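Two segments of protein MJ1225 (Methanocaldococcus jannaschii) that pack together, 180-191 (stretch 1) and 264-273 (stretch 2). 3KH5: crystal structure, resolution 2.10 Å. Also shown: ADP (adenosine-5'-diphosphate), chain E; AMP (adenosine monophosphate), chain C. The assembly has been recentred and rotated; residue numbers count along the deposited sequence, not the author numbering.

Stretch 1 (180-191) RRLPVVSEGRLV
Stretch 2 (264-273) LRIKGIITEK

Ile-266 and Leu-190 form the apolar centre of the contact: Ile-266 CD1 lies 3.2 Å from Leu-190 CB, a tight approach, while Ile-266 CG1 packs 3.6 Å from Val-185 CG2. The CA-to-CB bond of Ile-266 points sideways, and its m, m rotamer (chi1 -42°, chi2 -62°) brings the end of the side chain nearer to stretch 1; Leu-190 (t, p) and Val-185 (t) point toward stretch 2. Strands 181-186 and 266-271 run nearly antiparallel (159°), their axes no closer than 9.3 Å, so side chains rather than backbone bonds fill the space between them. Pro-183 CG meets Ile-269 CD1 (Ile-269 rotamer t, t) there at 4.1 Å, and Pro-183 CA lies 8.4 Å from Ile-269 CA; Leu-182 and Val-184 point away, in strand alternation.

Beyond Val-185, a type I' turn from Ser-186 to Arg-189 reverses the chain, Glu-187 (phi/psi 53/49) and Gly-188 (71/-5) both having positive phi. Ser-186 N donates to Arg-189 O (2.8 Å), and Arg-189 N to Ser-186 O (3.1 Å). The returning strand meets Leu-264 (75/19): Leu-190 N donates to Leu-264 O at 2.9 Å and a nearly straight 171°, the one hydrogen bond between the stretches. Nearby, Arg-265 CA makes a CA-H...O contact with Gly-188 O (3.5 Å). At this polar edge Arg-189 NH1 and Arg-265 NH1 stand 2.9 Å apart, two like-charged donors that cannot bond to each other; Arg-265 CD lies over one face of the Arg-189 guanidinium.

At the other end, ligand phosphates gather the polar groups. Arg-181 NE and NH2 donate to ADP O1B (2.8 and 2.7 Å), and Arg-181 NH1 to AMP O3P (2.6 Å). Thr-271 (p), the N-cap residue, donates from OG1 to ADP O1A (3.0 Å), so ADP engages both stretches. Arg-181 NH2 remains 4.5 Å from Glu-272 OE1, beyond a salt bridge.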

ATOM      1  N   ARG A 180      -3.912  -2.945   2.820  1.00 33.11           N
ATOM      2  CA  ARG A 180      -3.562  -3.075   1.400  1.00 33.24           C
ATOM      3  C   ARG A 180      -3.600  -4.516   0.903  1.00 32.73           C
ATOM      4  O   ARG A 180      -3.808  -4.750  -0.287  1.00 32.60           O
ATOM      5  CB  ARG A 180      -2.164  -2.516   1.127  1.00 33.46           C
ATOM      6  CG  ARG A 180      -2.038  -1.010   1.281  1.00 35.28           C
ATOM      7  CD  ARG A 180      -0.579  -0.588   1.400  1.00 38.10           C
ATOM      8  NE  ARG A 180       0.257  -1.100   0.311  1.00 40.67           N
ATOM      9  CZ  ARG A 180       1.551  -0.824   0.165  1.00 42.17           C
ATOM     10  NH1 ARG A 180       2.172  -0.033   1.034  1.00 42.86           N
ATOM     11  NH2 ARG A 180       2.230  -1.336  -0.856  1.00 42.90           N
ATOM     12  N   ARG A 181      -3.369  -5.474   1.802  1.00 32.42           N
ATOM     13  CA  ARG A 181      -3.300  -6.883   1.391  1.00 32.43           C
ATOM     14  C   ARG A 181      -4.278  -7.774   2.169  1.00 32.30           C
ATOM     15  O   ARG A 181      -4.300  -7.793   3.408  1.00 32.01           O
ATOM     16  CB  ARG A 181      -1.864  -7.442   1.453  1.00 32.69           C
ATOM     17  CG  ARG A 181      -0.800  -6.433   1.944  1.00 33.89           C
ATOM     18  CD  ARG A 181       0.162  -5.775   0.946  1.00 36.49           C
ATOM     19  NE  ARG A 181       0.967  -4.990   1.872  1.00 38.00           N
ATOM     20  CZ  ARG A 181       2.042  -4.219   1.635  1.00 39.02           C
ATOM     21  NH1 ARG A 181       2.605  -4.073   0.397  1.00 39.62           N
ATOM     22  NH2 ARG A 181       2.582  -3.590   2.706  1.00 38.93           N
ATOM     23  N   LEU A 182      -5.093  -8.500   1.409  1.00 32.31           N
ATOM     24  CA  LEU A 182      -6.050  -9.438   1.968  1.00 32.55           C
ATOM     25  C   LEU A 182      -5.727 -10.845   1.483  1.00 32.76           C
ATOM     26  O   LEU A 182      -5.597 -11.072   0.276  1.00 32.70           O
ATOM     27  CB  LEU A 182      -7.484  -9.056   1.570  1.00 32.51           C
ATOM     28  CG  LEU A 182      -8.006  -7.657   1.936  1.00 32.63           C
ATOM     29  CD1 LEU A 182      -9.418  -7.456   1.401  1.00 32.71           C
ATOM     30  CD2 LEU A 182      -7.968  -7.397   3.441  1.00 32.63           C
ATOM     31  N   PRO A 183      -5.567 -11.791   2.423  1.00 33.09           N
ATOM     32  CA  PRO A 183      -5.508 -13.189   2.009  1.00 33.58           C
ATOM     33  C   PRO A 183      -6.853 -13.604   1.410  1.00 34.35           C
ATOM     34  O   PRO A 183      -7.902 -13.140   1.878  1.00 34.25           O
ATOM     35  CB  PRO A 183      -5.257 -13.938   3.324  1.00 33.48           C
ATOM     36  CG  PRO A 183      -4.709 -12.914   4.266  1.00 32.95           C
ATOM     37  CD  PRO A 183      -5.361 -11.629   3.875  1.00 33.05           C
ATOM     38  N   VAL A 184      -6.827 -14.430   0.368  1.00 35.51           N
ATOM     39  CA  VAL A 184      -8.064 -14.955  -0.204  1.00 36.80           C
ATOM     40  C   VAL A 184      -8.238 -16.369   0.345  1.00 38.27           C
ATOM     41  O   VAL A 184      -7.330 -17.199   0.251  1.00 38.34           O
ATOM     42  CB  VAL A 184      -8.072 -14.915  -1.755  1.00 36.51           C
ATOM     43  CG1 VAL A 184      -9.452 -15.244  -2.295  1.00 36.28           C
ATOM     44  CG2 VAL A 184      -7.618 -13.542  -2.267  1.00 36.39           C
ATOM     45  N   VAL A 185      -9.394 -16.615   0.953  1.00 40.17           N
ATOM     46  CA  VAL A 185      -9.642 -17.842   1.704  1.00 42.16           C
ATOM     47  C   VAL A 185     -10.921 -18.493   1.189  1.00 43.58           C
ATOM     48  O   VAL A 185     -11.908 -17.805   0.928  1.00 43.67           O
ATOM     49  CB  VAL A 185      -9.746 -17.544   3.228  1.00 42.07           C
ATOM     50  CG1 VAL A 185     -10.203 -18.773   4.010  1.00 42.17           C
ATOM     51  CG2 VAL A 185      -8.409 -17.048   3.766  1.00 42.26           C
ATOM     52  N   SER A 186     -10.892 -19.814   1.032  1.00 45.39           N
ATOM     53  CA  SER A 186     -12.048 -20.581   0.575  1.00 47.16           C
ATOM     54  C   SER A 186     -12.157 -21.841   1.425  1.00 48.28           C
ATOM     55  O   SER A 186     -11.215 -22.638   1.465  1.00 48.34           O
ATOM     56  CB  SER A 186     -11.875 -20.951  -0.901  1.00 47.12           C
ATOM     57  OG  SER A 186     -13.039 -21.584  -1.414  1.00 47.53           O
ATOM     58  N   GLU A 187     -13.291 -22.018   2.110  1.00 49.69           N
ATOM     59  CA  GLU A 187     -13.490 -23.162   3.015  1.00 51.03           C
ATOM     60  C   GLU A 187     -12.340 -23.251   4.032  1.00 51.16           C
ATOM     61  O   GLU A 187     -11.734 -24.317   4.209  1.00 51.36           O
ATOM     62  CB  GLU A 187     -13.612 -24.478   2.219  1.00 51.37           C
ATOM     63  CG  GLU A 187     -15.030 -24.868   1.779  1.00 53.19           C
ATOM     64  CD  GLU A 187     -15.504 -26.175   2.412  1.00 55.33           C
ATOM     65  OE1 GLU A 187     -15.080 -27.257   1.944  1.00 55.92           O
ATOM     66  OE2 GLU A 187     -16.308 -26.118   3.368  1.00 55.99           O
ATOM     67  N   GLY A 188     -12.028 -22.119   4.673  1.00 51.17           N
ATOM     68  CA  GLY A 188     -10.943 -22.056   5.671  1.00 50.90           C
ATOM     69  C   GLY A 188      -9.495 -22.162   5.188  1.00 50.62           C
ATOM     70  O   GLY A 188      -8.568 -22.018   5.990  1.00 50.71           O
ATOM     71  N   ARG A 189      -9.298 -22.409   3.891  1.00 50.10           N
ATOM     72  CA  ARG A 189      -7.963 -22.572   3.289  1.00 49.51           C
ATOM     73  C   ARG A 189      -7.507 -21.349   2.493  1.00 48.29           C
ATOM     74  O   ARG A 189      -8.307 -20.757   1.764  1.00 47.96           O
ATOM     75  CB  ARG A 189      -7.960 -23.775   2.331  1.00 50.01           C
ATOM     76  CG  ARG A 189      -7.451 -25.101   2.918  1.00 52.19           C
ATOM     77  CD  ARG A 189      -8.466 -25.662   3.928  1.00 55.94           C
ATOM     78  NE  ARG A 189      -7.941 -26.864   4.578  1.00 58.77           N
ATOM     79  CZ  ARG A 189      -8.463 -27.373   5.702  1.00 60.34           C
ATOM     80  NH1 ARG A 189      -9.522 -26.782   6.306  1.00 60.89           N
ATOM     81  NH2 ARG A 189      -7.933 -28.478   6.222  1.00 60.91           N
ATOM     82  N   LEU A 190      -6.224 -20.993   2.612  1.00 46.87           N
ATOM     83  CA  LEU A 190      -5.620 -19.945   1.779  1.00 45.36           C
ATOM     84  C   LEU A 190      -5.576 -20.397   0.326  1.00 44.32           C
ATOM     85  O   LEU A 190      -5.053 -21.472   0.023  1.00 44.30           O
ATOM     86  CB  LEU A 190      -4.197 -19.616   2.249  1.00 45.40           C
ATOM     87  CG  LEU A 190      -3.462 -18.461   1.563  1.00 44.98           C
ATOM     88  CD1 LEU A 190      -4.034 -17.112   1.962  1.00 44.46           C
ATOM     89  CD2 LEU A 190      -1.987 -18.511   1.873  1.00 44.82           C
ATOM     90  N   VAL A 191      -6.126 -19.582  -0.568  1.00 42.70           N
ATOM     91  CA  VAL A 191      -6.197 -19.950  -1.982  1.00 41.17           C
ATOM     92  C   VAL A 191      -5.578 -18.884  -2.881  1.00 39.74           C
ATOM     93  O   VAL A 191      -5.451 -19.077  -4.093  1.00 39.71           O
ATOM     94  CB  VAL A 191      -7.649 -20.283  -2.426  1.00 41.30           C
ATOM     95  CG1 VAL A 191      -8.093 -21.631  -1.860  1.00 41.40           C
ATOM     96  CG2 VAL A 191      -8.622 -19.184  -2.021  1.00 41.36           C
ATOM     97  N   LEU A 264      -2.744 -25.429   5.145  1.00 58.49           N
ATOM     98  CA  LEU A 264      -3.050 -24.130   4.545  1.00 58.11           C
ATOM     99  C   LEU A 264      -4.218 -23.416   5.197  1.00 57.85           C
ATOM    100  O   LEU A 264      -4.810 -22.511   4.602  1.00 57.87           O
ATOM    101  CB  LEU A 264      -3.261 -24.244   3.028  1.00 58.13           C
ATOM    102  CG  LEU A 264      -2.054 -24.783   2.256  1.00 58.12           C
ATOM    103  CD1 LEU A 264      -2.362 -24.885   0.767  1.00 58.25           C
ATOM    104  CD2 LEU A 264      -0.805 -23.927   2.490  1.00 58.21           C
ATOM    105  N   ARG A 265      -4.554 -23.825   6.414  1.00 57.38           N
ATOM    106  CA  ARG A 265      -5.475 -23.047   7.223  1.00 56.99           C
ATOM    107  C   ARG A 265      -4.742 -21.818   7.719  1.00 55.97           C
ATOM    108  O   ARG A 265      -3.554 -21.883   8.036  1.00 55.91           O
ATOM    109  CB  ARG A 265      -6.007 -23.876   8.388  1.00 57.41           C
ATOM    110  CG  ARG A 265      -7.367 -24.470   8.083  1.00 59.42           C
ATOM    111  CD  ARG A 265      -7.496 -25.898   8.593  1.00 62.94           C
ATOM    112  NE  ARG A 265      -8.370 -26.030   9.760  1.00 65.67           N
ATOM    113  CZ  ARG A 265      -9.675 -25.752   9.779  1.00 67.21           C
ATOM    114  NH1 ARG A 265     -10.294 -25.283   8.699  1.00 67.68           N
ATOM    115  NH2 ARG A 265     -10.362 -25.924  10.901  1.00 67.73           N
ATOM    116  N   ILE A 266      -5.455 -20.699   7.784  1.00 54.70           N
ATOM    117  CA  ILE A 266      -4.859 -19.415   8.149  1.00 53.39           C
ATOM    118  C   ILE A 266      -4.745 -19.277   9.656  1.00 52.21           C
ATOM    119  O   ILE A 266      -5.747 -19.380  10.375  1.00 52.16           O
ATOM    120  CB  ILE A 266      -5.716 -18.233   7.641  1.00 53.58           C
ATOM    121  CG1 ILE A 266      -6.213 -18.494   6.217  1.00 53.72           C
ATOM    122  CG2 ILE A 266      -4.936 -16.907   7.738  1.00 53.57           C
ATOM    123  CD1 ILE A 266      -5.109 -18.650   5.195  1.00 53.97           C
ATOM    124  N   LYS A 267      -3.527 -19.026  10.126  1.00 50.53           N
ATOM    125  CA  LYS A 267      -3.282 -18.804  11.549  1.00 48.80           C
ATOM    126  C   LYS A 267      -3.096 -17.329  11.883  1.00 47.07           C
ATOM    127  O   LYS A 267      -3.082 -16.947  13.060  1.00 46.95           O
ATOM    128  CB  LYS A 267      -2.047 -19.586  12.011  1.00 49.15           C
ATOM    129  CG  LYS A 267      -2.018 -21.067  11.609  1.00 50.04           C
ATOM    130  CD  LYS A 267      -3.254 -21.850  12.080  1.00 51.50           C
ATOM    131  CE  LYS A 267      -3.448 -21.813  13.599  1.00 52.23           C
ATOM    132  NZ  LYS A 267      -2.194 -22.125  14.371  1.00 52.68           N
ATOM    133  N   GLY A 268      -2.945 -16.504  10.853  1.00 44.91           N
ATOM    134  CA  GLY A 268      -2.644 -15.095  11.052  1.00 42.22           C
ATOM    135  C   GLY A 268      -2.030 -14.469   9.822  1.00 40.45           C
ATOM    136  O   GLY A 268      -2.099 -15.026   8.723  1.00 40.05           O
ATOM    137  N   ILE A 269      -1.447 -13.294  10.008  1.00 38.79           N
ATOM    138  CA  ILE A 269      -0.756 -12.579   8.948  1.00 37.21           C
ATOM    139  C   ILE A 269       0.338 -11.807   9.665  1.00 36.04           C
ATOM    140  O   ILE A 269       0.180 -11.440  10.834  1.00 35.84           O
ATOM    141  CB  ILE A 269      -1.730 -11.651   8.147  1.00 37.35           C
ATOM    142  CG1 ILE A 269      -1.044 -11.032   6.917  1.00 37.35           C
ATOM    143  CG2 ILE A 269      -2.370 -10.584   9.057  1.00 37.30           C
ATOM    144  CD1 ILE A 269      -2.002 -10.353   5.933  1.00 37.15           C
ATOM    145  N   ILE A 270       1.464 -11.602   8.995  1.00 34.59           N
ATOM    146  CA  ILE A 270       2.542 -10.799   9.557  1.00 33.39           C
ATOM    147  C   ILE A 270       3.017  -9.814   8.497  1.00 32.86           C
ATOM    148  O   ILE A 270       3.155 -10.169   7.326  1.00 32.88           O
ATOM    149  CB  ILE A 270       3.694 -11.685  10.107  1.00 33.31           C
ATOM    150  CG1 ILE A 270       4.817 -10.823  10.706  1.00 33.22           C
ATOM    151  CG2 ILE A 270       4.206 -12.660   9.029  1.00 32.79           C
ATOM    152  CD1 ILE A 270       5.689 -11.550  11.719  1.00 33.81           C
ATOM    153  N   THR A 271       3.240  -8.571   8.905  1.00 32.27           N
ATOM    154  CA  THR A 271       3.627  -7.546   7.958  1.00 31.89           C
ATOM    155  C   THR A 271       4.878  -6.841   8.440  1.00 32.06           C
ATOM    156  O   THR A 271       5.347  -7.070   9.563  1.00 31.91           O
ATOM    157  CB  THR A 271       2.509  -6.493   7.746  1.00 31.72           C
ATOM    158  OG1 THR A 271       2.388  -5.673   8.917  1.00 32.10           O
ATOM    159  CG2 THR A 271       1.164  -7.150   7.425  1.00 30.77           C
ATOM    160  N   GLU A 272       5.401  -5.966   7.591  1.00 32.46           N
ATOM    161  CA  GLU A 272       6.557  -5.151   7.926  1.00 33.22           C
ATOM    162  C   GLU A 272       6.366  -4.333   9.195  1.00 33.15           C
ATOM    163  O   GLU A 272       7.320  -4.150   9.951  1.00 33.28           O
ATOM    164  CB  GLU A 272       6.905  -4.226   6.765  1.00 33.47           C
ATOM    165  CG  GLU A 272       7.501  -4.957   5.582  1.00 35.41           C
ATOM    166  CD  GLU A 272       7.739  -4.055   4.389  1.00 37.74           C
ATOM    167  OE1 GLU A 272       6.849  -3.247   4.047  1.00 38.56           O
ATOM    168  OE2 GLU A 272       8.819  -4.171   3.779  1.00 38.87           O
ATOM    169  N   LYS A 273       5.149  -3.835   9.434  1.00 33.09           N
ATOM    170  CA  LYS A 273       4.887  -3.085  10.663  1.00 33.00           C
ATOM    171  C   LYS A 273       5.061  -3.982  11.885  1.00 33.40           C
ATOM    172  O   LYS A 273       5.615  -3.551  12.898  1.00 33.50           O
ATOM    173  CB  LYS A 273       3.498  -2.436  10.673  1.00 32.56           C
ATOM    174  CG  LYS A 273       3.360  -1.330  11.733  1.00 31.67           C
ATOM    175  CD  LYS A 273       1.949  -0.749  11.814  1.00 29.65           C
ATOM    176  CE  LYS A 273       1.496  -0.134  10.491  1.00 29.16           C
ATOM    177  NZ  LYS A 273       2.408   0.938  10.005  1.00 28.15           N
TER
HETATM  178  PB  ADP E 284      -0.903  -3.775   5.044  1.00 47.80           P
HETATM  179  O1B ADP E 284       0.408  -3.817   4.347  1.00 47.89           O
HETATM  180  O2B ADP E 284      -1.917  -4.974   4.543  1.00 46.75           O
HETATM  181  O3B ADP E 284      -1.723  -2.398   4.812  1.00 47.81           O
HETATM  182  PA  ADP E 284      -0.098  -2.947   7.682  1.00 44.76           P
HETATM  183  O1A ADP E 284       1.373  -3.001   7.861  1.00 45.01           O
HETATM  184  O2A ADP E 284      -0.668  -1.484   7.311  1.00 44.93           O
HETATM  185  O3A ADP E 284      -0.684  -4.007   6.609  1.00 46.09           O
HETATM  186  O5' ADP E 284      -0.852  -3.519   8.962  1.00 43.23           O
HETATM  187  C5' ADP E 284      -0.894  -2.859  10.240  1.00 40.37           C
HETATM  188  C4' ADP E 284      -1.352  -3.934  11.263  1.00 38.76           C
HETATM  189  O4' ADP E 284      -2.582  -4.541  10.749  1.00 37.85           O
HETATM  190  C3' ADP E 284      -0.326  -5.071  11.424  1.00 37.84           C
HETATM  191  O3' ADP E 284      -0.338  -5.536  12.778  1.00 38.01           O
HETATM  192  C2' ADP E 284      -0.840  -6.162  10.480  1.00 37.10           C
HETATM  193  O2' ADP E 284      -0.475  -7.475  10.941  1.00 35.85           O
HETATM  194  C1' ADP E 284      -2.363  -5.964  10.527  1.00 37.00           C
HETATM  195  N9  ADP E 284      -3.000  -6.433   9.246  1.00 36.21           N
HETATM  196  C8  ADP E 284      -2.562  -6.223   7.999  1.00 36.35           C
HETATM  197  N7  ADP E 284      -3.387  -6.804   7.125  1.00 36.12           N
HETATM  198  C5  ADP E 284      -4.357  -7.392   7.809  1.00 36.26           C
HETATM  199  C6  ADP E 284      -5.478  -8.135   7.447  1.00 36.42           C
HETATM  200  N6  ADP E 284      -5.752  -8.383   6.167  1.00 36.12           N
HETATM  201  N1  ADP E 284      -6.283  -8.596   8.419  1.00 36.59           N
HETATM  202  C2  ADP E 284      -6.015  -8.355   9.699  1.00 36.52           C
HETATM  203  N3  ADP E 284      -4.955  -7.649  10.073  1.00 36.40           N
HETATM  204  C4  ADP E 284      -4.111  -7.156   9.155  1.00 36.27           C
HETATM  205  P   AMP C 282       2.239  -5.044  -2.933  1.00 51.11           P
HETATM  206  O1P AMP C 282       3.161  -3.970  -3.384  1.00 51.58           O
HETATM  207  O2P AMP C 282       0.777  -4.450  -2.589  1.00 51.23           O
HETATM  208  O3P AMP C 282       2.738  -5.750  -1.562  1.00 51.12           O
HETATM  209  O5' AMP C 282       2.006  -6.204  -4.017  1.00 49.83           O
HETATM  210  C5' AMP C 282       2.719  -6.277  -5.274  1.00 47.18           C
HETATM  211  C4' AMP C 282       2.473  -7.639  -5.928  1.00 44.98           C
HETATM  212  O4' AMP C 282       2.993  -8.619  -4.985  1.00 43.42           O
HETATM  213  C3' AMP C 282       0.949  -7.843  -6.017  1.00 44.30           C
HETATM  214  O3' AMP C 282       0.595  -8.497  -7.254  1.00 44.98           O
HETATM  215  C2' AMP C 282       0.651  -8.764  -4.836  1.00 43.00           C
HETATM  216  O2' AMP C 282      -0.454  -9.621  -5.140  1.00 43.01           O
HETATM  217  C1' AMP C 282       1.949  -9.567  -4.709  1.00 41.73           C
HETATM  218  N9  AMP C 282       2.159 -10.105  -3.333  1.00 39.34           N
HETATM  219  C8  AMP C 282       2.095  -9.422  -2.185  1.00 38.26           C
HETATM  220  N7  AMP C 282       2.338 -10.239  -1.161  1.00 37.07           N
HETATM  221  C5  AMP C 282       2.557 -11.449  -1.662  1.00 36.71           C
HETATM  222  C6  AMP C 282       2.857 -12.677  -1.093  1.00 36.16           C
HETATM  223  N6  AMP C 282       2.971 -12.793   0.229  1.00 35.47           N
HETATM  224  N1  AMP C 282       3.030 -13.741  -1.900  1.00 36.38           N
HETATM  225  C2  AMP C 282       2.919 -13.633  -3.222  1.00 36.23           C
HETATM  226  N3  AMP C 282       2.634 -12.472  -3.795  1.00 36.57           N
HETATM  227  C4  AMP C 282       2.450 -11.370  -3.043  1.00 37.74           C